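PDB 4K2P: T-lymphoma invasion and metastasis-inducing protein 1 from Homo sapiens, which probably acts as an exchange factor for Rac-type GTPases, and here contributes a PH and coiled-coil module linked to phosphoinositide and partner-protein binding. Local coordinates for residues 38-43 against 49-54; 115-120 against 199-204; 142-147 against 189-194. The protein carries 5 engineered substitutions. All blocks are in the same frame, centred on the assembly; numbering follows the deposited sequence.

Contact 1: 38-43 against 49-54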
loop_
_atom_site.group_PDB
_atom_site.type_symbol
_atom_site.label_atom_id
_atom_site.label_comp_id
_atom_site.label_asym_id
_atom_site.label_seq_id
_atom_site.Cartn_x
_atom_site.Cartn_y
_atom_site.Cartn_z
ATOM N N HIS A 38 -8.571 -10.547 -18.522
ATOM C CA HIS A 38 -9.743 -10.625 -17.658
ATOM C C HIS A 38 -9.715 -11.883 -16.787
ATOM O O HIS A 38 -9.289 -12.957 -17.206
ATOM C CB HIS A 38 -11.034 -10.557 -18.490
ATOM C CG HIS A 38 -11.417 -11.844 -19.147
ATOM N ND1 HIS A 38 -10.651 -12.447 -20.120
ATOM C CD2 HIS A 38 -12.513 -12.627 -18.995
ATOM C CE1 HIS A 38 -11.244 -13.558 -20.519
ATOM N NE2 HIS A 38 -12.374 -13.691 -19.850
ATOM N N TYR A 39 -10.176 -11.722 -15.558
ATOM C CA TYR A 39 -10.297 -12.815 -14.614
ATOM C C TYR A 39 -11.574 -12.651 -13.822
ATOM O O TYR A 39 -12.072 -11.546 -13.661
ATOM C CB TYR A 39 -9.130 -12.841 -13.631
ATOM C CG TYR A 39 -7.784 -13.153 -14.210
ATOM C CD1 TYR A 39 -7.400 -14.460 -14.446
ATOM C CD2 TYR A 39 -6.873 -12.139 -14.481
ATOM C CE1 TYR A 39 -6.151 -14.754 -14.958
ATOM C CE2 TYR A 39 -5.625 -12.423 -14.988
ATOM C CZ TYR A 39 -5.269 -13.732 -15.225
ATOM O OH TYR A 39 -4.025 -14.019 -15.736
ATOM N N TRP A 40 -12.100 -13.757 -13.331
ATOM C CA TRP A 40 -12.996 -13.721 -12.192
ATOM C C TRP A 40 -12.126 -13.630 -10.932
ATOM O O TRP A 40 -11.320 -14.507 -10.659
ATOM C CB TRP A 40 -13.881 -14.957 -12.152
ATOM C CG TRP A 40 -14.892 -14.917 -11.064
ATOM C CD1 TRP A 40 -14.857 -15.603 -9.884
ATOM C CD2 TRP A 40 -16.092 -14.142 -11.042
ATOM N NE1 TRP A 40 -15.967 -15.307 -9.137
ATOM C CE2 TRP A 40 -16.740 -14.411 -9.824
ATOM C CE3 TRP A 40 -16.684 -13.247 -11.938
ATOM C CZ2 TRP A 40 -17.951 -13.816 -9.475
ATOM C CZ3 TRP A 40 -17.882 -12.657 -11.589
ATOM C CH2 TRP A 40 -18.504 -12.941 -10.371
ATOM N N VAL A 41 -12.272 -12.551 -10.187
ATOM C CA VAL A 41 -11.432 -12.304 -9.024
ATOM C C VAL A 41 -12.271 -12.461 -7.776
ATOM O O VAL A 41 -13.322 -11.859 -7.662
ATOM C CB VAL A 41 -10.802 -10.901 -9.078
ATOM C CG1 VAL A 41 -9.951 -10.630 -7.827
ATOM C CG2 VAL A 41 -9.962 -10.770 -10.332
ATOM N N SER A 42 -11.776 -13.258 -6.832
ATOM C CA SER A 42 -12.512 -13.599 -5.632
ATOM C C SER A 42 -11.654 -13.384 -4.388
ATOM O O SER A 42 -10.599 -13.980 -4.232
ATOM C CB SER A 42 -12.979 -15.050 -5.704
ATOM O OG SER A 42 -13.738 -15.400 -4.568
ATOM N N LEU A 43 -12.142 -12.532 -3.499
ATOM C CA LEU A 43 -11.480 -12.226 -2.245
ATOM C C LEU A 43 -11.972 -13.159 -1.157
ATOM O O LEU A 43 -13.107 -13.045 -0.711
ATOM C CB LEU A 43 -11.763 -10.772 -1.861
ATOM C CG LEU A 43 -11.243 -10.277 -0.516
ATOM C CD1 LEU A 43 -9.724 -10.294 -0.495
ATOM C CD2 LEU A 43 -11.779 -8.880 -0.229
ATOM N N PHE A 49 -8.003 -14.530 -5.330
ATOM C CA PHE A 49 -7.877 -15.671 -6.224
ATOM C C PHE A 49 -8.357 -15.290 -7.615
ATOM O O PHE A 49 -9.414 -14.686 -7.778
ATOM C CB PHE A 49 -8.679 -16.856 -5.688
ATOM C CG PHE A 49 -8.185 -17.367 -4.372
ATOM C CD1 PHE A 49 -7.169 -18.301 -4.317
ATOM C CD2 PHE A 49 -8.722 -16.898 -3.187
ATOM C CE1 PHE A 49 -6.702 -18.775 -3.103
ATOM C CE2 PHE A 49 -8.261 -17.368 -1.963
ATOM C CZ PHE A 49 -7.247 -18.304 -1.924
ATOM N N PHE A 50 -7.576 -15.669 -8.617
ATOM C CA PHE A 50 -7.850 -15.312 -10.002
ATOM C C PHE A 50 -8.206 -16.559 -10.782
ATOM O O PHE A 50 -7.421 -17.500 -10.834
ATOM C CB PHE A 50 -6.635 -14.618 -10.621
ATOM C CG PHE A 50 -6.274 -13.322 -9.957
ATOM C CD1 PHE A 50 -5.729 -13.304 -8.695
ATOM C CD2 PHE A 50 -6.466 -12.122 -10.608
ATOM C CE1 PHE A 50 -5.399 -12.109 -8.086
ATOM C CE2 PHE A 50 -6.135 -10.924 -10.002
ATOM C CZ PHE A 50 -5.600 -10.921 -8.743
ATOM N N TYR A 51 -9.398 -16.558 -11.377
ATOM C CA TYR A 51 -9.931 -17.700 -12.120
ATOM C C TYR A 51 -10.126 -17.324 -13.589
ATOM O O TYR A 51 -10.528 -16.198 -13.889
ATOM C CB TYR A 51 -11.280 -18.150 -11.553
ATOM C CG TYR A 51 -11.304 -18.596 -10.101
ATOM C CD1 TYR A 51 -11.441 -17.674 -9.069
ATOM C CD2 TYR A 51 -11.256 -19.945 -9.767
ATOM C CE1 TYR A 51 -11.488 -18.084 -7.743
ATOM C CE2 TYR A 51 -11.307 -20.358 -8.451
ATOM C CZ TYR A 51 -11.428 -19.428 -7.447
ATOM O OH TYR A 51 -11.476 -19.843 -6.137
ATOM N N GLU A 52 -9.830 -18.246 -14.500
ATOM C CA GLU A 52 -10.181 -18.072 -15.908
ATOM C C GLU A 52 -11.449 -18.831 -16.253
ATOM O O GLU A 52 -11.676 -19.940 -15.765
ATOM C CB GLU A 52 -9.046 -18.540 -16.820
ATOM C CG GLU A 52 -7.819 -17.638 -16.797
ATOM C CD GLU A 52 -6.736 -18.088 -17.767
ATOM O OE1 GLU A 52 -6.921 -19.125 -18.446
ATOM O OE2 GLU A 52 -5.696 -17.401 -17.850
ATOM N N SER A 53 -12.270 -18.229 -17.104
ATOM C CA SER A 53 -13.460 -18.895 -17.625
ATOM C C SER A 53 -13.100 -19.931 -18.682
ATOM O O SER A 53 -12.237 -19.678 -19.520
ATOM C CB SER A 53 -14.423 -17.864 -18.213
ATOM O OG SER A 53 -15.607 -18.483 -18.662
ATOM N N ASP A 54 -13.754 -21.092 -18.642
ATOM C CA ASP A 54 -13.592 -22.099 -19.693
ATOM C C ASP A 54 -14.629 -21.894 -20.804
ATOM O O ASP A 54 -14.726 -22.695 -21.737
ATOM C CB ASP A 54 -13.693 -23.517 -19.112
ATOM C CG ASP A 54 -15.086 -23.860 -18.621
ATOM O OD1 ASP A 54 -15.949 -22.964 -18.568
ATOM O OD2 ASP A 54 -15.316 -25.035 -18.268
HETATM O O HOH W 1 -12.722 -18.163 -3.924
#

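Contact 2: 115-120 against 199-204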
loop_
_atom_site.group_PDB
_atom_site.type_symbol
_atom_site.label_atom_id
_atom_site.label_comp_id
_atom_site.label_asym_id
_atom_site.label_seq_id
_atom_site.Cartn_x
_atom_site.Cartn_y
_atom_site.Cartn_z
ATOM N N ALA A 115 -14.017 -3.621 0.301
ATOM C CA ALA A 115 -13.929 -5.039 0.640
ATOM C C ALA A 115 -12.488 -5.443 0.949
ATOM O O ALA A 115 -12.237 -6.189 1.895
ATOM C CB ALA A 115 -14.482 -5.892 -0.485
ATOM N N ILE A 116 -11.538 -4.946 0.164
ATOM C CA ILE A 116 -10.151 -5.356 0.346
ATOM C C ILE A 116 -9.593 -4.753 1.632
ATOM O O ILE A 116 -8.902 -5.434 2.382
ATOM C CB ILE A 116 -9.278 -4.968 -0.848
ATOM C CG1 ILE A 116 -9.713 -5.761 -2.082
ATOM C CG2 ILE A 116 -7.806 -5.265 -0.560
ATOM C CD1 ILE A 116 -9.197 -5.213 -3.392
ATOM N N HIS A 117 -9.919 -3.492 1.896
ATOM C CA HIS A 117 -9.444 -2.809 3.092
ATOM C C HIS A 117 -10.069 -3.419 4.337
ATOM O O HIS A 117 -9.435 -3.490 5.382
ATOM C CB HIS A 117 -9.764 -1.314 3.024
ATOM C CG HIS A 117 -8.812 -0.544 2.171
ATOM N ND1 HIS A 117 -9.027 0.762 1.796
ATOM C CD2 HIS A 117 -7.635 -0.908 1.616
ATOM C CE1 HIS A 117 -8.025 1.169 1.042
ATOM N NE2 HIS A 117 -7.161 0.177 0.926
ATOM N N SER A 118 -11.310 -3.876 4.214
ATOM C CA SER A 118 -11.997 -4.527 5.323
ATOM C C SER A 118 -11.303 -5.826 5.671
ATOM O O SER A 118 -11.154 -6.165 6.836
ATOM C CB SER A 118 -13.462 -4.790 4.984
ATOM O OG SER A 118 -14.210 -3.591 5.034
ATOM N N ALA A 119 -10.905 -6.560 4.641
ATOM C CA ALA A 119 -10.193 -7.809 4.821
ATOM C C ALA A 119 -8.859 -7.547 5.508
ATOM O O ALA A 119 -8.452 -8.298 6.382
ATOM C CB ALA A 119 -9.977 -8.499 3.483
ATOM N N CYS A 120 -8.174 -6.489 5.085
ATOM C CA CYS A 120 -6.889 -6.127 5.669
ATOM C C CYS A 120 -7.059 -5.735 7.126
ATOM O O CYS A 120 -6.225 -6.050 7.967
ATOM C CB CYS A 120 -6.240 -4.988 4.887
ATOM S SG CYS A 120 -5.619 -5.502 3.278
ATOM N N LEU A 199 -9.536 2.159 8.426
ATOM C CA LEU A 199 -10.517 2.711 9.343
ATOM C C LEU A 199 -11.634 3.378 8.563
ATOM O O LEU A 199 -12.802 3.246 8.909
ATOM C CB LEU A 199 -9.867 3.713 10.298
ATOM C CG LEU A 199 -10.803 4.333 11.338
ATOM C CD1 LEU A 199 -11.421 3.268 12.238
ATOM C CD2 LEU A 199 -10.066 5.360 12.165
ATOM N N ALA A 200 -11.268 4.099 7.507
ATOM C CA ALA A 200 -12.245 4.812 6.696
ATOM C C ALA A 200 -13.186 3.822 6.024
ATOM O O ALA A 200 -14.389 4.059 5.909
ATOM C CB ALA A 200 -11.548 5.672 5.665
ATOM N N SER A 201 -12.627 2.699 5.597
ATOM C CA SER A 201 -13.393 1.689 4.895
ATOM C C SER A 201 -14.413 1.037 5.826
ATOM O O SER A 201 -15.508 0.692 5.393
ATOM C CB SER A 201 -12.456 0.649 4.281
ATOM O OG SER A 201 -11.785 1.196 3.148
ATOM N N LEU A 202 -14.063 0.852 7.097
ATOM C CA LEU A 202 -15.021 0.320 8.059
ATOM C C LEU A 202 -16.085 1.350 8.449
ATOM O O LEU A 202 -17.239 0.995 8.648
ATOM C CB LEU A 202 -14.316 -0.183 9.318
ATOM C CG LEU A 202 -13.464 -1.450 9.220
ATOM C CD1 LEU A 202 -12.874 -1.764 10.583
ATOM C CD2 LEU A 202 -14.268 -2.638 8.712
ATOM N N GLN A 203 -15.707 2.624 8.541
ATOM C CA GLN A 203 -16.638 3.663 8.990
ATOM C C GLN A 203 -17.396 4.329 7.844
ATOM O O GLN A 203 -18.189 5.247 8.065
ATOM C CB GLN A 203 -15.898 4.743 9.771
ATOM C CG GLN A 203 -15.307 4.286 11.086
ATOM C CD GLN A 203 -14.492 5.375 11.738
ATOM O OE1 GLN A 203 -13.880 6.195 11.053
ATOM N NE2 GLN A 203 -14.488 5.403 13.066
ATOM N N GLY A 204 -17.159 3.868 6.622
ATOM C CA GLY A 204 -17.781 4.464 5.458
ATOM C C GLY A 204 -17.366 5.905 5.203
ATOM O O GLY A 204 -18.042 6.617 4.461
#

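Contact 3: 142-147 against 189-194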
loop_
_atom_site.group_PDB
_atom_site.type_symbol
_atom_site.label_atom_id
_atom_site.label_comp_id
_atom_site.label_asym_id
_atom_site.label_seq_id
_atom_site.Cartn_x
_atom_site.Cartn_y
_atom_site.Cartn_z
ATOM N N LYS A 142 -2.882 5.898 16.886
ATOM C CA LYS A 142 -2.344 6.708 17.971
ATOM C C LYS A 142 -0.873 6.388 18.207
ATOM O O LYS A 142 -0.059 7.289 18.421
ATOM C CB LYS A 142 -3.138 6.485 19.257
ATOM C CG LYS A 142 -4.524 7.119 19.257
ATOM C CD LYS A 142 -5.209 6.934 20.605
ATOM C CE LYS A 142 -6.639 7.470 20.600
ATOM N NZ LYS A 142 -7.592 6.538 19.919
ATOM N N LYS A 143 -0.525 5.109 18.143
ATOM C CA LYS A 143 0.847 4.693 18.387
ATOM C C LYS A 143 1.780 5.237 17.325
ATOM O O LYS A 143 2.877 5.707 17.637
ATOM C CB LYS A 143 0.955 3.171 18.444
ATOM C CG LYS A 143 0.467 2.582 19.751
ATOM C CD LYS A 143 0.608 1.074 19.756
ATOM C CE LYS A 143 -0.065 0.453 20.968
ATOM N NZ LYS A 143 0.047 -1.034 20.948
ATOM N N LEU A 144 1.331 5.199 16.077
ATOM C CA LEU A 144 2.128 5.690 14.968
ATOM C C LEU A 144 2.346 7.191 15.054
ATOM O O LEU A 144 3.412 7.673 14.710
ATOM C CB LEU A 144 1.469 5.337 13.633
ATOM C CG LEU A 144 1.740 3.906 13.172
ATOM C CD1 LEU A 144 0.707 3.489 12.128
ATOM C CD2 LEU A 144 3.153 3.795 12.625
ATOM N N GLU A 145 1.332 7.929 15.490
ATOM C CA GLU A 145 1.450 9.370 15.643
ATOM C C GLU A 145 2.445 9.718 16.758
ATOM O O GLU A 145 3.166 10.714 16.669
ATOM C CB GLU A 145 0.084 10.000 15.925
ATOM C CG GLU A 145 -0.890 9.923 14.747
ATOM C CD GLU A 145 -2.239 10.563 15.052
ATOM O OE1 GLU A 145 -2.792 10.319 16.137
ATOM O OE2 GLU A 145 -2.751 11.317 14.200
ATOM N N GLN A 146 2.483 8.900 17.805
ATOM C CA GLN A 146 3.451 9.102 18.879
ATOM C C GLN A 146 4.869 8.846 18.365
ATOM O O GLN A 146 5.795 9.595 18.678
ATOM C CB GLN A 146 3.148 8.184 20.073
ATOM C CG GLN A 146 1.956 8.620 20.916
ATOM C CD GLN A 146 1.537 7.577 21.951
ATOM O OE1 GLN A 146 1.691 6.369 21.744
ATOM N NE2 GLN A 146 1.020 8.047 23.082
ATOM N N LYS A 147 5.027 7.808 17.548
ATOM C CA LYS A 147 6.324 7.452 16.989
ATOM C C LYS A 147 6.804 8.506 16.006
ATOM O O LYS A 147 7.997 8.794 15.933
ATOM C CB LYS A 147 6.264 6.081 16.304
ATOM C CG LYS A 147 6.309 4.920 17.293
ATOM C CD LYS A 147 6.361 3.549 16.632
ATOM C CE LYS A 147 5.040 3.157 16.018
ATOM N NZ LYS A 147 5.027 1.722 15.587
ATOM N N GLN A 189 4.606 7.153 8.175
ATOM C CA GLN A 189 3.560 7.921 7.509
ATOM C C GLN A 189 2.788 7.043 6.544
ATOM O O GLN A 189 1.598 7.245 6.325
ATOM C CB GLN A 189 4.142 9.115 6.758
ATOM C CG GLN A 189 4.709 10.200 7.653
ATOM C CD GLN A 189 3.639 10.999 8.355
ATOM O OE1 GLN A 189 2.449 10.745 8.199
ATOM N NE2 GLN A 189 4.060 11.969 9.139
ATOM N N MET A 190 3.495 6.101 5.939
ATOM C CA MET A 190 2.890 5.130 5.058
ATOM C C MET A 190 1.962 4.213 5.872
ATOM O O MET A 190 0.845 3.926 5.451
ATOM C CB MET A 190 3.973 4.322 4.340
ATOM C CG MET A 190 3.460 3.358 3.301
ATOM S SD MET A 190 2.572 4.163 1.954
ATOM C CE MET A 190 3.868 5.198 1.256
ATOM N N ASP A 191 2.419 3.771 7.041
ATOM C CA ASP A 191 1.617 2.882 7.886
ATOM C C ASP A 191 0.381 3.604 8.409
ATOM O O ASP A 191 -0.706 3.040 8.464
ATOM C CB ASP A 191 2.448 2.343 9.050
ATOM C CG ASP A 191 3.417 1.251 8.623
ATOM O OD1 ASP A 191 3.149 0.551 7.628
ATOM O OD2 ASP A 191 4.457 1.090 9.284
ATOM N N LEU A 192 0.556 4.870 8.760
ATOM C CA LEU A 192 -0.526 5.701 9.271
ATOM C C LEU A 192 -1.603 5.922 8.208
ATOM O O LEU A 192 -2.795 5.876 8.499
ATOM C CB LEU A 192 0.036 7.040 9.744
ATOM C CG LEU A 192 -0.955 8.070 10.281
ATOM C CD1 LEU A 192 -1.783 7.496 11.403
ATOM C CD2 LEU A 192 -0.210 9.308 10.740
ATOM N N PHE A 193 -1.169 6.181 6.984
ATOM C CA PHE A 193 -2.074 6.379 5.854
ATOM C C PHE A 193 -2.857 5.093 5.618
ATOM O O PHE A 193 -4.064 5.112 5.383
ATOM C CB PHE A 193 -1.272 6.788 4.611
ATOM C CG PHE A 193 -2.093 6.961 3.359
ATOM C CD1 PHE A 193 -2.299 5.899 2.497
ATOM C CD2 PHE A 193 -2.608 8.196 3.021
ATOM C CE1 PHE A 193 -3.034 6.057 1.342
ATOM C CE2 PHE A 193 -3.341 8.366 1.866
ATOM C CZ PHE A 193 -3.553 7.295 1.022
ATOM N N ARG A 194 -2.152 3.973 5.716
ATOM C CA ARG A 194 -2.731 2.665 5.481
ATOM C C ARG A 194 -3.802 2.342 6.522
ATOM O O ARG A 194 -4.893 1.887 6.176
ATOM C CB ARG A 194 -1.636 1.601 5.485
ATOM C CG ARG A 194 -2.140 0.204 5.194
ATOM C CD ARG A 194 -1.028 -0.707 4.712
ATOM N NE ARG A 194 0.046 -0.856 5.695
ATOM C CZ ARG A 194 -0.006 -1.654 6.757
ATOM N NH1 ARG A 194 -1.097 -2.360 7.009
ATOM N NH2 ARG A 194 1.026 -1.727 7.588
#

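Contact 1: 38-43 against 49-54
The beta hairpin of strands 37-44 and 47-51 in the PH domain sets Trp40 against Tyr51 and Ser42 against Phe49. Both are antiparallel hydrogen-bonded pairs; Val41 and Phe50 form the non-hydrogen-bonded pair between them. Four backbone bonds close the ladder. The straightest runs from Phe49 N to Ser42 O (2.9 Å, 178° at the hydrogen). On the face of Val41 and Phe50, the edge of the Phe50 ring points at the face of Tyr39 in a T-shaped stack, ring centroids 5.6 Å apart and planes at 88°. Phe50 CB lies over a Tyr39 ring face as a CH-pi contact. The Tyr39 ring reaches this place with CG anti to its own carbonyl carbon (chi1 -66°). Val41 CG2 runs alongside the Phe50 ring, 3.8 Å from its CD2. Glu52 CG sits 3.8 Å from Tyr39 CE1. With an alanine in place of Tyr39, a gap would probably open against the Phe50 edge and CB, and Glu52 CG would lose the ring it lies beside. On the other face, Trp40 CD1 meets Tyr51 CD1 at 4.1 Å. A water joins Ser42 OG and Tyr51 OH, 3.0 Å from each. Strand 10-23 pairs with strand 37-44, and strand 67-70 with strand 47-51. His67 packs against both Tyr39 and Phe50, while Trp112 of helix 106-128 touches Val41.

Contact 2: 115-120 against 199-204
Ser201 OG has two partners. It bonds His117 ND1 across the contact at 3.1 Å, and it also bonds the carbonyl oxygen of Cys197, one turn back in its own helix. The hydroxyl comes to the edge of the imidazole and lies in the ring plane, but the bond is bent, 142° at the hydrogen. The other ring nitrogen, His117 NE2, bonds the backbone N of Val76. These neighbouring bonds are consistent with ND1 as the donor to Ser201, though the geometry of the bond alone does not settle it. Held at both nitrogens, the ring is probably kept from flipping. The serine also presses on the base of the histidine: Ser201 OG lies 3.2 Å from His117 CB, and Ser201 CB is 3.6 Å from the same carbon. The axes of the two segments pass 8.5 Å apart, consistent with this close approach. They cross steeply, their directions 112° apart. Helix 106-128 is the C-terminal helix of the PH fold, and helix 168-203 belongs to the helical part that follows. Ser118 OG lies 3.8 Å from Leu202 CD2, a van der Waals touch; the hydroxyl's hydrogen bond goes to Thr114 O in its own helix. With its CG anti to the carbonyl carbon (chi1 -70°), Leu202 brings CD2 round to this serine. The same side chain also packs on Thr133, Leu134 and Leu137 of helix 133-161.

Contact 3: 142-147 against 189-194
Leu144 makes the tight part of this contact by pushing its branched end onto the backbone and CB atoms of Asp191 and Leu192. Its CD1 methyl lies 3.6 Å from Leu192 N and 3.7 Å from Asp191 CB. The second methyl, CD2, is 3.9 Å from Asp191 CB. The leucine thus straddles that CB with both branches, and the two side chains cross at about a right angle. Phe188 and Phe195 of helix 168-203 also touch Leu144, and the residue is buried. The helices run antiparallel, at 157°, with axes 9.6 Å apart, as two arms of the coiled-coil part.

The packing is looser beside Glu145. Its CG reaches Leu192 CD2 at 4.1 Å, again crossing nearly at a right angle. Leu192 has its CG anti to the backbone N (chi1 178°), which carries its methyls toward helix 133-161, where Ile141 and Ile148 also meet it. The Glu145 carboxylate goes on to a salt bridge with Arg196 of helix 168-203. Lys142, Lys143 and Gln146 lie exposed to solvent on the outer side of their helix.

Asp191 offers only its CB to Leu144. Its OD1 takes a salt bridge from Arg194 NH2 at 3.1 Å, met from above the carboxylate plane, while OD2 bonds Gln187 NE2. Arg194 NH1 in turn bonds Tyr198 OH. Lys147 NZ stays 6.4 Å from Asp191 OD2, and any pull between these opposite charges is probably modest. No hydrogen bond joins the two segments, and carbon packing makes the contact. The Glu145 to Arg196 pair adds an ionic tie between the same two helices just outside the segments, whereas Asp191 is paired within its own helix.

In the fold
From the N terminus, contact 1 comes first and closes a short hairpin loop inside the PH sheet. The chain then completes that sheet and enters helix 106-128, where contact 2 begins. Contact 2 closes a long, mostly helical loop through helices 133-161 and 168-203. Contact 3 lies wholly within that loop and joins these two helices. Contacts 2 and 3 share helix 168-203, and their centres are about 17 Å apart. Contact 1 touches contact 2 through Leu43, which packs against Ala115, Ile116 and Ala119. The sheet is thus tied to the PH helix, that helix to the helical part, and its long helices to each other.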